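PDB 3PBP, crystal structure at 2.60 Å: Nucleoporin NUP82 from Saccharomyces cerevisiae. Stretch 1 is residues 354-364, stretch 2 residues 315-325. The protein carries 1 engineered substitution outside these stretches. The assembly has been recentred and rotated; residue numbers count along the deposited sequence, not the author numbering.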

# COMPACT_ATOMS: atom_id res chain seq x y z
N VAL A 354 -18.58 -9.68 6.26
CA VAL A 354 -19.45 -10.32 5.29
C VAL A 354 -18.83 -11.63 4.81
O VAL A 354 -17.77 -11.62 4.18
CB VAL A 354 -19.67 -9.39 4.06
CG1 VAL A 354 -20.53 -10.08 3.02
CG2 VAL A 354 -20.31 -8.09 4.51
N LYS A 355 -19.49 -12.75 5.12
CA LYS A 355 -18.99 -14.05 4.69
C LYS A 355 -19.74 -14.44 3.42
O LYS A 355 -20.96 -14.64 3.44
CB LYS A 355 -19.22 -15.11 5.76
CG LYS A 355 -18.56 -14.81 7.09
CD LYS A 355 -18.79 -15.94 8.10
CE LYS A 355 -18.27 -15.56 9.48
NZ LYS A 355 -18.52 -16.61 10.50
N LEU A 356 -19.02 -14.52 2.31
CA LEU A 356 -19.61 -14.88 1.02
C LEU A 356 -19.41 -16.36 0.74
O LEU A 356 -19.93 -16.89 -0.24
CB LEU A 356 -18.99 -14.03 -0.10
CG LEU A 356 -19.02 -12.51 0.10
CD1 LEU A 356 -18.23 -11.84 -1.00
CD2 LEU A 356 -20.47 -12.03 0.11
N GLN A 357 -18.62 -17.01 1.60
CA GLN A 357 -18.35 -18.44 1.47
C GLN A 357 -18.01 -18.86 0.04
O GLN A 357 -18.27 -20.00 -0.36
CB GLN A 357 -19.57 -19.22 1.97
CG GLN A 357 -19.90 -18.91 3.41
CD GLN A 357 -21.32 -19.32 3.79
OE1 GLN A 357 -22.29 -18.77 3.27
NE2 GLN A 357 -21.43 -20.29 4.69
N ARG A 358 -17.43 -17.95 -0.73
CA ARG A 358 -17.02 -18.23 -2.10
C ARG A 358 -15.57 -17.77 -2.17
O ARG A 358 -15.15 -16.93 -1.38
CB ARG A 358 -17.84 -17.42 -3.09
CG ARG A 358 -19.33 -17.69 -3.08
CD ARG A 358 -20.05 -16.58 -3.82
NE ARG A 358 -21.50 -16.78 -3.91
CZ ARG A 358 -22.09 -17.72 -4.65
NH1 ARG A 358 -21.35 -18.57 -5.36
NH2 ARG A 358 -23.42 -17.79 -4.68
N GLU A 359 -14.81 -18.31 -3.11
CA GLU A 359 -13.41 -17.90 -3.24
C GLU A 359 -13.34 -16.52 -3.90
O GLU A 359 -13.58 -16.38 -5.10
CB GLU A 359 -12.63 -18.90 -4.10
CG GLU A 359 -11.14 -18.66 -4.11
CD GLU A 359 -10.46 -19.21 -5.34
OE1 GLU A 359 -10.72 -20.38 -5.68
OE2 GLU A 359 -9.67 -18.47 -5.96
N ILE A 360 -13.03 -15.49 -3.11
CA ILE A 360 -12.96 -14.14 -3.64
C ILE A 360 -11.72 -13.93 -4.48
O ILE A 360 -10.61 -13.89 -3.95
CB ILE A 360 -12.98 -13.09 -2.53
CG1 ILE A 360 -14.24 -13.27 -1.67
CG2 ILE A 360 -12.97 -11.71 -3.15
CD1 ILE A 360 -14.32 -12.34 -0.47
N LYS A 361 -11.89 -13.77 -5.78
CA LYS A 361 -10.76 -13.59 -6.67
C LYS A 361 -10.36 -12.12 -6.88
O LYS A 361 -9.24 -11.85 -7.33
CB LYS A 361 -11.02 -14.30 -8.01
CG LYS A 361 -11.06 -15.83 -7.86
CD LYS A 361 -11.62 -16.55 -9.08
CE LYS A 361 -10.65 -16.54 -10.26
NZ LYS A 361 -11.23 -17.16 -11.49
N SER A 362 -11.24 -11.18 -6.54
CA SER A 362 -10.91 -9.76 -6.67
C SER A 362 -12.03 -8.81 -6.26
O SER A 362 -13.21 -9.17 -6.26
CB SER A 362 -10.50 -9.42 -8.09
OG SER A 362 -11.65 -9.17 -8.87
N LEU A 363 -11.63 -7.58 -5.91
CA LEU A 363 -12.55 -6.52 -5.50
C LEU A 363 -12.47 -5.38 -6.52
O LEU A 363 -11.38 -5.04 -6.99
CB LEU A 363 -12.18 -6.00 -4.12
CG LEU A 363 -12.15 -7.04 -3.00
CD1 LEU A 363 -11.71 -6.39 -1.71
CD2 LEU A 363 -13.54 -7.68 -2.87
N ILE A 364 -13.62 -4.81 -6.85
CA ILE A 364 -13.67 -3.73 -7.84
C ILE A 364 -14.67 -2.66 -7.43
O ILE A 364 -15.69 -2.96 -6.81
CB ILE A 364 -14.07 -4.29 -9.23
CG1 ILE A 364 -13.05 -5.33 -9.68
CG2 ILE A 364 -14.17 -3.17 -10.24
CD1 ILE A 364 -13.35 -5.96 -11.01
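Stretch 2 (315-325) VCVSFDDGSLI

How does stretch 2 run relative to stretch 1? It is a β-hairpin: a strand that enters at V315 and ends at F319, a turn through D320, D321 and G322, and a returning strand that starts at S323 and runs on past I325. The hairpin is tied internally by I325 N to V317 O at 3.1 Å. The returning strand lies antiparallel to V354 and K355. V354 and L324 form the hydrogen-bonded pair, with V354 N to L324 O at 2.7 Å and a weak return bond from L324 N to V354 O, also 2.7 Å. K355 and S323 form the next, non-hydrogen-bonded pair, their CA atoms 4.2 Å apart.

What happens where the strand of stretch 1 ends? The chain turns through L356 and Q357 around the carbonyl of G322, which accepts a hydrogen bond from L356 N (2.8 Å to G322 O) and a weak one from Q357 N (3.4 Å to G322 O). G322 has phi/psi of 63/30, a region that favours glycine, and there is a second demand for a bare CA: R358 O lies 3.1 Å from G322 CA, on the side where a CB would point, and would clash with it. Q357 also has positive phi, 46°, but its CA-to-CB bond points away from stretch 2, and the residue is exposed.

Which side chains pack between the stretches? L324 and V354 share one face of the sheet, with their CB atoms 3.9 Å apart. L324 has chi1 at -126°, between wells, and chi2 p; in this conformation its CD1 lies 3.4 Å from I360 CD1 and 4.2 Å from L363 CD2. I360 and L363, both chi1 m and chi2 t, point toward the hairpin after the loop has passed its turn. The t setting of chi2 extends I360 CD1 over the returning strand, 3.7 Å from S323 O, while its CG2 comes 3.6 Å from S318 OG. L363 also meets the first strand, with CD1 3.4 Å from S318 OG and 4.0 Å from C316 SG. I360 and L363 each touch both strands of the hairpin.

What lies on the other face? K355 and S323 project there, and K355 CG passes S323 OG at 3.8 Å. With chi1 m and the remaining chi angles all t, the lysine is fully extended; its end leads away from stretch 2, and NZ is hydrogen-bonded elsewhere in the structure. The contact at this pair therefore rests on the aliphatic part of the lysine rather than its charge.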

# COMPACT_ATOMS: atom_id res chain seq x y z
N VAL A 315 -12.59 1.04 4.28
CA VAL A 315 -11.53 0.18 3.78
C VAL A 315 -12.05 -1.24 3.78
O VAL A 315 -12.57 -1.69 4.80
CB VAL A 315 -10.27 0.25 4.66
CG1 VAL A 315 -9.19 -0.65 4.10
CG2 VAL A 315 -9.78 1.69 4.74
N CYS A 316 -11.93 -1.94 2.66
CA CYS A 316 -12.41 -3.31 2.59
C CYS A 316 -11.27 -4.28 2.36
O CYS A 316 -10.42 -4.05 1.50
CB CYS A 316 -13.45 -3.47 1.48
SG CYS A 316 -14.10 -5.17 1.31
N VAL A 317 -11.25 -5.37 3.13
CA VAL A 317 -10.22 -6.39 3.01
C VAL A 317 -10.78 -7.81 2.82
O VAL A 317 -11.73 -8.22 3.49
CB VAL A 317 -9.31 -6.39 4.25
CG1 VAL A 317 -8.16 -7.35 4.05
CG2 VAL A 317 -8.78 -4.98 4.50
N SER A 318 -10.18 -8.55 1.88
CA SER A 318 -10.56 -9.93 1.56
C SER A 318 -9.75 -10.92 2.38
O SER A 318 -8.63 -10.62 2.81
CB SER A 318 -10.26 -10.26 0.09
OG SER A 318 -11.17 -9.63 -0.77
N PHE A 319 -10.30 -12.12 2.55
CA PHE A 319 -9.63 -13.19 3.30
C PHE A 319 -9.89 -14.57 2.69
O PHE A 319 -10.91 -14.79 2.04
CB PHE A 319 -10.09 -13.17 4.75
CG PHE A 319 -9.35 -12.18 5.61
CD1 PHE A 319 -8.09 -12.49 6.11
CD2 PHE A 319 -9.91 -10.94 5.92
CE1 PHE A 319 -7.40 -11.59 6.92
CE2 PHE A 319 -9.23 -10.03 6.72
CZ PHE A 319 -7.97 -10.36 7.23
N ASP A 320 -8.94 -15.49 2.91
CA ASP A 320 -9.01 -16.87 2.42
C ASP A 320 -10.39 -17.50 2.58
O ASP A 320 -10.87 -18.19 1.70
CB ASP A 320 -8.03 -17.78 3.17
CG ASP A 320 -6.63 -17.67 2.67
OD1 ASP A 320 -6.43 -17.77 1.44
OD2 ASP A 320 -5.72 -17.51 3.52
N ASP A 321 -11.00 -17.29 3.74
CA ASP A 321 -12.30 -17.88 4.04
C ASP A 321 -13.48 -17.28 3.29
O ASP A 321 -14.63 -17.48 3.67
CB ASP A 321 -12.56 -17.79 5.55
CG ASP A 321 -12.86 -16.37 6.02
OD1 ASP A 321 -12.24 -15.43 5.47
OD2 ASP A 321 -13.69 -16.20 6.93
N GLY A 322 -13.19 -16.56 2.21
CA GLY A 322 -14.26 -15.95 1.44
C GLY A 322 -15.00 -14.94 2.29
O GLY A 322 -16.19 -14.71 2.09
N SER A 323 -14.28 -14.33 3.23
CA SER A 323 -14.85 -13.34 4.14
C SER A 323 -14.40 -11.92 3.77
O SER A 323 -13.38 -11.71 3.08
CB SER A 323 -14.44 -13.68 5.58
OG SER A 323 -15.24 -13.02 6.54
N LEU A 324 -15.17 -10.94 4.24
CA LEU A 324 -14.90 -9.53 3.96
C LEU A 324 -15.03 -8.74 5.24
O LEU A 324 -15.97 -8.96 6.00
CB LEU A 324 -15.95 -9.02 2.98
CG LEU A 324 -15.50 -8.34 1.70
CD1 LEU A 324 -14.57 -9.26 0.93
CD2 LEU A 324 -16.74 -7.99 0.89
N ILE A 325 -14.10 -7.83 5.52
CA ILE A 325 -14.25 -7.01 6.71
C ILE A 325 -14.26 -5.54 6.28
O ILE A 325 -13.34 -5.07 5.61
CB ILE A 325 -13.13 -7.25 7.78
CG1 ILE A 325 -11.75 -6.83 7.27
CG2 ILE A 325 -13.12 -8.70 8.18
CD1 ILE A 325 -10.68 -6.79 8.36